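Local coordinates for ABC transporter periplasmic peptide-binding protein (Pseudoalteromonas, PDB 4QFL) that binds dipeptides such as Ala-Phe in the periplasm and probably delivers them to a membrane ABC transporter for uptake, at residues M192-A196 / N197-N201; P109-E112 / F113-D116; F126-N130 / P131-V135. All coordinates share one frame; numbering follows the deposited sequence.

Contact 1: residues M192-A196 / N197-N201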
loop_
_atom_site.group_PDB
_atom_site.type_symbol
_atom_site.label_atom_id
_atom_site.label_comp_id
_atom_site.label_asym_id
_atom_site.label_seq_id
_atom_site.Cartn_x
_atom_site.Cartn_y
_atom_site.Cartn_z
ATOM N N MET A 192 7.370 22.582 -14.935
ATOM C CA MET A 192 7.340 23.987 -15.337
ATOM C C MET A 192 7.172 24.143 -16.849
ATOM O O MET A 192 6.563 25.101 -17.324
ATOM C CB MET A 192 8.611 24.696 -14.859
ATOM C CG MET A 192 8.670 24.904 -13.355
ATOM S SD MET A 192 7.062 25.416 -12.699
ATOM C CE MET A 192 6.494 23.897 -11.946
ATOM N N ALA A 193 7.707 23.184 -17.594
ATOM C CA ALA A 193 7.548 23.136 -19.043
ATOM C C ALA A 193 6.090 22.915 -19.449
ATOM O O ALA A 193 5.537 23.658 -20.264
ATOM C CB ALA A 193 8.416 22.037 -19.621
ATOM N N LEU A 194 5.473 21.880 -18.889
ATOM C CA LEU A 194 4.072 21.594 -19.156
ATOM C C LEU A 194 3.166 22.759 -18.769
ATOM O O LEU A 194 2.218 23.085 -19.482
ATOM C CB LEU A 194 3.650 20.328 -18.414
ATOM C CG LEU A 194 4.258 19.012 -18.893
ATOM C CD1 LEU A 194 3.719 17.877 -18.053
ATOM C CD2 LEU A 194 3.927 18.781 -20.348
ATOM N N LYS A 195 3.460 23.383 -17.635
ATOM C CA LYS A 195 2.707 24.550 -17.182
ATOM C C LYS A 195 2.689 25.632 -18.257
ATOM O O LYS A 195 1.636 26.187 -18.574
ATOM C CB LYS A 195 3.290 25.093 -15.875
ATOM C CG LYS A 195 2.623 26.337 -15.332
ATOM C CD LYS A 195 3.183 26.696 -13.964
ATOM C CE LYS A 195 2.926 28.154 -13.612
ATOM N NZ LYS A 195 1.479 28.477 -13.473
ATOM N N ALA A 196 3.851 25.917 -18.830
ATOM C CA ALA A 196 3.942 26.900 -19.902
ATOM C C ALA A 196 2.924 26.616 -21.006
ATOM O O ALA A 196 2.357 27.531 -21.584
ATOM C CB ALA A 196 5.342 26.932 -20.468
ATOM N N ASN A 197 2.685 25.345 -21.296
ATOM C CA ASN A 197 1.709 24.981 -22.315
ATOM C C ASN A 197 0.304 24.780 -21.768
ATOM O O ASN A 197 -0.613 24.435 -22.517
ATOM C CB ASN A 197 2.152 23.708 -23.039
ATOM C CG ASN A 197 3.368 23.928 -23.888
ATOM O OD1 ASN A 197 3.746 25.070 -24.147
ATOM N ND2 ASN A 197 3.989 22.844 -24.342
ATOM N N ASN A 198 0.132 24.986 -20.468
ATOM C CA ASN A 198 -1.135 24.672 -19.822
ATOM C C ASN A 198 -1.483 23.197 -20.007
ATOM O O ASN A 198 -2.648 22.842 -20.189
ATOM C CB ASN A 198 -2.252 25.539 -20.381
ATOM C CG ASN A 198 -1.929 27.014 -20.308
ATOM O OD1 ASN A 198 -1.371 27.488 -19.314
ATOM N ND2 ASN A 198 -2.264 27.752 -21.369
ATOM N N GLN A 199 -0.459 22.348 -19.960
ATOM C CA GLN A 199 -0.638 20.914 -20.136
ATOM C C GLN A 199 -0.309 20.174 -18.850
ATOM O O GLN A 199 0.120 19.024 -18.874
ATOM C CB GLN A 199 0.266 20.402 -21.246
ATOM C CG GLN A 199 0.035 21.035 -22.596
ATOM C CD GLN A 199 1.099 20.612 -23.595
ATOM O OE1 GLN A 199 2.303 20.695 -23.320
ATOM N NE2 GLN A 199 0.662 20.141 -24.752
ATOM N N GLU A 200 -0.503 20.859 -17.733
ATOM C CA GLU A 200 -0.358 20.272 -16.413
ATOM C C GLU A 200 -0.995 18.891 -16.318
ATOM O O GLU A 200 -0.499 18.024 -15.603
ATOM C CB GLU A 200 -0.997 21.188 -15.371
ATOM C CG GLU A 200 -0.416 22.590 -15.309
ATOM C CD GLU A 200 -1.036 23.556 -16.316
ATOM O OE1 GLU A 200 -1.935 23.154 -17.081
ATOM O OE2 GLU A 200 -0.618 24.731 -16.335
ATOM N N ASN A 201 -2.103 18.695 -17.023
ATOM C CA ASN A 201 -2.844 17.442 -16.974
ATOM C C ASN A 201 -2.026 16.275 -17.479
ATOM O O ASN A 201 -2.420 15.121 -17.333
ATOM C CB ASN A 201 -4.111 17.541 -17.816
ATOM C CG ASN A 201 -3.816 17.600 -19.315
ATOM O OD1 ASN A 201 -2.928 18.327 -19.769
ATOM N ND2 ASN A 201 -4.550 16.819 -20.085
#
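Leu194 and Gln199 meet where helix 188-196 runs out, and the turn that joins them is a Schellman motif. Asn198 is the first residue to leave helical geometry and takes a positive phi of 58°, a conformation that asparagine tolerates better than most residues. Two backbone bonds reach back into the last turn and close the end: the 6→1 bond from Gln199 N to Leu194 O, 2.8 Å long and nearly straight, and the bond from Asn198 N to Lys195 O, at 2.7 Å.

Leu194 has the most surface buried here. Its CB and CD1 both lie against Gln199 O, CB at 3.8 Å, and its side chain crosses that of Gln199 at about a right angle. A leucine suits the place because its remaining surface packs against Tyr132 and Phe203, carrying the apolar side of the helix into the surrounding loops.

Asn197 rests on the helix terminus with its CB 3.6 Å from Leu194 O, and its amide then reaches across the turn. ND2 gives a hydrogen bond of 2.9 Å to Gln199 OE1. The acceptor lies in the amide plane of Asn197, yet the donor sits well above the carbonyl plane of Gln199, so the two amides are turned against each other. This bond ties together the side chains of the two residues that flank Asn198 in sequence.

Lys195 and Glu200 make a looser pair. The glutamate chain bends at chi2 (85°) and thereby swings its carboxylate back to the helix, although its CB starts out pointing away. The opposite charges may attract weakly, but NZ and OE2 remain 5.2 Å apart; the closer touch is Glu200 OE2 against Lys195 CA, at 3.4 Å.

Contact 2: residues P109-E112 / F113-D116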
loop_
_atom_site.group_PDB
_atom_site.type_symbol
_atom_site.label_atom_id
_atom_site.label_comp_id
_atom_site.label_asym_id
_atom_site.label_seq_id
_atom_site.Cartn_x
_atom_site.Cartn_y
_atom_site.Cartn_z
ATOM N N PRO A 109 15.759 17.015 -20.507
ATOM C CA PRO A 109 16.283 17.896 -19.454
ATOM C C PRO A 109 17.318 18.884 -19.974
ATOM O O PRO A 109 18.024 18.576 -20.933
ATOM C CB PRO A 109 16.951 16.917 -18.476
ATOM C CG PRO A 109 17.173 15.661 -19.262
ATOM C CD PRO A 109 16.020 15.593 -20.214
ATOM N N THR A 110 17.394 20.057 -19.353
ATOM C CA THR A 110 18.471 21.001 -19.622
ATOM C C THR A 110 19.386 21.139 -18.410
ATOM O O THR A 110 20.370 21.868 -18.445
ATOM C CB THR A 110 17.934 22.391 -20.014
ATOM O OG1 THR A 110 17.227 22.974 -18.913
ATOM C CG2 THR A 110 17.007 22.281 -21.201
ATOM N N ARG A 111 19.045 20.434 -17.336
ATOM C CA ARG A 111 19.843 20.428 -16.117
ATOM C C ARG A 111 19.650 19.119 -15.362
ATOM O O ARG A 111 18.736 18.353 -15.655
ATOM C CB ARG A 111 19.476 21.616 -15.223
ATOM C CG ARG A 111 18.043 21.608 -14.731
ATOM C CD ARG A 111 17.906 22.334 -13.402
ATOM N NE ARG A 111 16.523 22.335 -12.926
ATOM C CZ ARG A 111 16.015 21.418 -12.105
ATOM N NH1 ARG A 111 16.774 20.429 -11.649
ATOM N NH2 ARG A 111 14.747 21.502 -11.717
ATOM N N GLU A 112 20.526 18.854 -14.401
ATOM C CA GLU A 112 20.414 17.646 -13.600
ATOM C C GLU A 112 19.606 17.889 -12.328
ATOM O O GLU A 112 19.328 19.030 -11.944
ATOM C CB GLU A 112 21.806 17.094 -13.268
ATOM C CG GLU A 112 22.623 16.730 -14.502
ATOM C CD GLU A 112 23.922 16.027 -14.172
ATOM O OE1 GLU A 112 24.356 16.100 -13.005
ATOM O OE2 GLU A 112 24.515 15.402 -15.077
ATOM N N PHE A 113 19.230 16.793 -11.684
ATOM C CA PHE A 113 18.517 16.818 -10.415
ATOM C C PHE A 113 19.188 17.694 -9.345
ATOM O O PHE A 113 20.403 17.617 -9.120
ATOM C CB PHE A 113 18.347 15.383 -9.905
ATOM C CG PHE A 113 18.083 15.299 -8.449
ATOM C CD1 PHE A 113 16.896 15.778 -7.925
ATOM C CD2 PHE A 113 19.020 14.747 -7.594
ATOM C CE1 PHE A 113 16.648 15.712 -6.569
ATOM C CE2 PHE A 113 18.785 14.678 -6.240
ATOM C CZ PHE A 113 17.591 15.162 -5.724
ATOM N N ASN A 114 18.392 18.540 -8.696
ATOM C CA ASN A 114 18.904 19.364 -7.605
ATOM C C ASN A 114 17.821 19.675 -6.590
ATOM O O ASN A 114 16.712 19.129 -6.667
ATOM C CB ASN A 114 19.549 20.656 -8.128
ATOM C CG ASN A 114 18.559 21.561 -8.827
ATOM O OD1 ASN A 114 17.388 21.627 -8.457
ATOM N ND2 ASN A 114 19.025 22.262 -9.859
ATOM N N ALA A 115 18.154 20.538 -5.636
ATOM C CA ALA A 115 17.247 20.908 -4.551
ATOM C C ALA A 115 15.881 21.404 -5.027
ATOM O O ALA A 115 14.877 21.208 -4.354
ATOM C CB ALA A 115 17.901 21.954 -3.660
ATOM N N ASP A 116 15.853 22.071 -6.177
ATOM C CA ASP A 116 14.613 22.614 -6.718
ATOM C C ASP A 116 13.562 21.533 -6.973
ATOM O O ASP A 116 12.363 21.772 -6.815
ATOM C CB ASP A 116 14.892 23.377 -8.008
ATOM C CG ASP A 116 15.573 24.701 -7.760
ATOM O OD1 ASP A 116 15.473 25.207 -6.623
ATOM O OD2 ASP A 116 16.189 25.243 -8.703
#
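Arg111 lays its guanidinium over the side-chain amide of Asn114, the N-cap residue of helix 115-126. The cap itself is made by Asn114 OD1, which accepts from Asp116 N at 2.8 Å and so satisfies an amide of the first turn that has no helical partner. Asparagine is well suited to this position, since its short side chain brings a carbonyl within reach of a first-turn amide. Asp117 OD2, on the third residue of the helix, accepts from Asn114 N.

From CB the arginine sets out with CG between the backbone N and the carbonyl carbon (chi1 63°), a turn that sends the chain towards Asn114. Beyond CG it is extended as far as NE. Arg111 CD passes 3.7 Å from Asn114 ND2, and Arg111 NE lies 4.0 Å from the same nitrogen. At CZ the flat group turns almost parallel to the amide, the two planes 14° apart, with Asn114 OD1 over one guanidinium face. Arg111 NH1 comes 3.4 Å from Asn114 ND2, two donors that make no bond, and its approach to OD1 is too poorly angled for one, so the contact is packing.

The N-H bonds of NH1 are spent elsewhere. Arg111 NH1 donates to Glu112 O at 2.9 Å, with that oxygen close to the guanidinium plane, and forms a salt bridge to Asp117. With an alanine here, Glu112 O and Asp117 would probably lose this shared cation, and the Asn114 amide would be left without its flat cover.

The carboxylate of Asp116 turns to Arg157 for its salt bridge. What it offers the arginine is its methylene: Asp116 CB stands 4.2 Å from Arg111 NH2.

Contact 3: residues F126-N130 / P131-V135; sequences FDVYN and PYHFV
Asn130 uses both of its carbonyls at once to grip the chain that follows, a double hold by one residue. Its side-chain OD1 accepts from Tyr132 N at 2.7 Å, in the carbonyl plane, while its backbone O accepts from His133 N at 2.9 Å. With CG anti to the backbone N (chi1 -177°), the amide reaches forward past Pro131. Proline fits between, since it has no N-H to satisfy and its ring holds the backbone at the phi of a type I turn. The other end of the amide, ND2, bonds to Ser123 OG, which fixes which way round the group lies.

His133 packs back on the preceding turn. One face of its imidazole rests on the Asp127-Val128 peptide, offset towards the ring's rim, and Val128 CG1 comes alongside, 3.5 Å from His133 NE2. ND1 donates to Arg124 O, so the ring is held to the helix just before this loop. Its CD2 corner stands over the centre of the Phe134 ring, 3.4 Å above the plane. Phe134 CZ in turn touches Val128 CG1 at 3.9 Å, so that Val128, His133 and Phe134 pack together.

Upstream, Asp127 OD1 accepts from Tyr129 N while Asp127 O accepts from Asn130 N. Asp127 and Asn130 thus start successive type I turns in the same way, and a third runs from Tyr132 to Val135. Together they lead the chain away from helix 115-126 as a series of turns, the first two each reinforced by an Asx turn.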
loop_
_atom_site.group_PDB
_atom_site.type_symbol
_atom_site.label_atom_id
_atom_site.label_comp_id
_atom_site.label_asym_id
_atom_site.label_seq_id
_atom_site.Cartn_x
_atom_site.Cartn_y
_atom_site.Cartn_z
ATOM N N PHE A 126 1.889 19.945 0.293
ATOM C CA PHE A 126 1.419 20.745 1.420
ATOM C C PHE A 126 1.184 22.211 1.091
ATOM O O PHE A 126 0.520 22.915 1.845
ATOM C CB PHE A 126 2.402 20.661 2.588
ATOM C CG PHE A 126 3.732 21.294 2.302
ATOM C CD1 PHE A 126 3.874 22.667 2.305
ATOM C CD2 PHE A 126 4.841 20.517 2.033
ATOM C CE1 PHE A 126 5.089 23.250 2.036
ATOM C CE2 PHE A 126 6.059 21.102 1.765
ATOM C CZ PHE A 126 6.186 22.472 1.768
ATOM N N ASP A 127 1.747 22.678 -0.014
ATOM C CA ASP A 127 1.688 24.094 -0.341
ATOM C C ASP A 127 0.583 24.367 -1.338
ATOM O O ASP A 127 0.679 23.982 -2.496
ATOM C CB ASP A 127 3.030 24.554 -0.908
ATOM C CG ASP A 127 3.163 26.062 -0.963
ATOM O OD1 ASP A 127 2.136 26.775 -0.887
ATOM O OD2 ASP A 127 4.309 26.531 -1.102
ATOM N N VAL A 128 -0.468 25.044 -0.891
ATOM C CA VAL A 128 -1.580 25.379 -1.776
ATOM C C VAL A 128 -1.145 26.343 -2.873
ATOM O O VAL A 128 -1.857 26.527 -3.859
ATOM C CB VAL A 128 -2.761 25.987 -1.001
ATOM C CG1 VAL A 128 -3.605 24.901 -0.366
ATOM C CG2 VAL A 128 -2.247 26.963 0.038
ATOM N N TYR A 129 0.026 26.951 -2.691
ATOM C CA TYR A 129 0.585 27.876 -3.677
ATOM C C TYR A 129 1.371 27.187 -4.771
ATOM O O TYR A 129 1.672 27.790 -5.796
ATOM C CB TYR A 129 1.471 28.914 -3.001
ATOM C CG TYR A 129 0.681 29.890 -2.184
ATOM C CD1 TYR A 129 -0.065 30.894 -2.795
ATOM C CD2 TYR A 129 0.664 29.798 -0.807
ATOM C CE1 TYR A 129 -0.796 31.787 -2.042
ATOM C CE2 TYR A 129 -0.063 30.683 -0.048
ATOM C CZ TYR A 129 -0.788 31.677 -0.663
ATOM O OH TYR A 129 -1.504 32.550 0.118
ATOM N N ASN A 130 1.717 25.926 -4.541
ATOM C CA ASN A 130 2.387 25.138 -5.561
ATOM C C ASN A 130 1.445 24.993 -6.744
ATOM O O ASN A 130 0.303 24.595 -6.580
ATOM C CB ASN A 130 2.809 23.775 -5.002
ATOM C CG ASN A 130 3.576 22.948 -6.007
ATOM O OD1 ASN A 130 3.086 22.689 -7.107
ATOM N ND2 ASN A 130 4.793 22.544 -5.648
ATOM N N PRO A 131 1.923 25.319 -7.947
ATOM C CA PRO A 131 1.020 25.361 -9.095
ATOM C C PRO A 131 0.443 23.995 -9.424
ATOM O O PRO A 131 -0.477 23.891 -10.228
ATOM C CB PRO A 131 1.926 25.848 -10.222
ATOM C CG PRO A 131 3.294 25.455 -9.796
ATOM C CD PRO A 131 3.310 25.626 -8.325
ATOM N N TYR A 132 0.976 22.951 -8.805
ATOM C CA TYR A 132 0.486 21.605 -9.064
ATOM C C TYR A 132 -0.302 21.041 -7.887
ATOM O O TYR A 132 -0.816 19.921 -7.943
ATOM C CB TYR A 132 1.647 20.695 -9.425
ATOM C CG TYR A 132 2.013 20.783 -10.876
ATOM C CD1 TYR A 132 2.786 21.834 -11.365
ATOM C CD2 TYR A 132 1.581 19.818 -11.762
ATOM C CE1 TYR A 132 3.115 21.913 -12.707
ATOM C CE2 TYR A 132 1.902 19.878 -13.095
ATOM C CZ TYR A 132 2.668 20.923 -13.570
ATOM O OH TYR A 132 2.971 20.949 -14.912
ATOM N N HIS A 133 -0.413 21.826 -6.827
ATOM C CA HIS A 133 -1.133 21.364 -5.652
ATOM C C HIS A 133 -2.516 20.844 -6.011
ATOM O O HIS A 133 -2.932 19.790 -5.534
ATOM C CB HIS A 133 -1.255 22.465 -4.602
ATOM C CG HIS A 133 -1.933 22.011 -3.348
ATOM N ND1 HIS A 133 -1.412 21.024 -2.538
ATOM C CD2 HIS A 133 -3.102 22.388 -2.778
ATOM C CE1 HIS A 133 -2.224 20.825 -1.514
ATOM N NE2 HIS A 133 -3.257 21.641 -1.637
ATOM N N PHE A 134 -3.223 21.582 -6.858
ATOM C CA PHE A 134 -4.594 21.221 -7.217
ATOM C C PHE A 134 -4.719 20.502 -8.567
ATOM O O PHE A 134 -5.825 20.347 -9.092
ATOM C CB PHE A 134 -5.495 22.458 -7.210
ATOM C CG PHE A 134 -5.643 23.101 -5.862
ATOM C CD1 PHE A 134 -6.399 22.500 -4.873
ATOM C CD2 PHE A 134 -5.051 24.320 -5.597
ATOM C CE1 PHE A 134 -6.538 23.098 -3.635
ATOM C CE2 PHE A 134 -5.190 24.923 -4.362
ATOM C CZ PHE A 134 -5.933 24.317 -3.386
ATOM N N VAL A 135 -3.601 20.059 -9.129
ATOM C CA VAL A 135 -3.660 19.359 -10.406
ATOM C C VAL A 135 -4.175 17.951 -10.224
ATOM O O VAL A 135 -3.920 17.312 -9.204
ATOM C CB VAL A 135 -2.303 19.322 -11.113
ATOM C CG1 VAL A 135 -2.303 18.273 -12.216
ATOM C CG2 VAL A 135 -1.985 20.687 -11.667
#

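Overall arrangement
Two helices connect the three sites. Helix 115-126 begins in contact 2 and ends at the opening of contact 3; the centres of contacts 2 and 3 lie about 20 Å apart. Helix 188-196 ends in contact 1, while Lys188 and Glu189 at its other end touch contact 2, about 17 Å from contact 1 between centres. Contacts 1 and 3 are neighbours, with centres about 14 Å apart, and they touch: Tyr132 OH lies 3.6 Å from Leu194 CB and donates to Ala191 O, pinning the loop to the helix. All three sit well off the chain's centre on the same side, and none contributes a residue to the Ala-Phe pocket around Trp433 and Asp436.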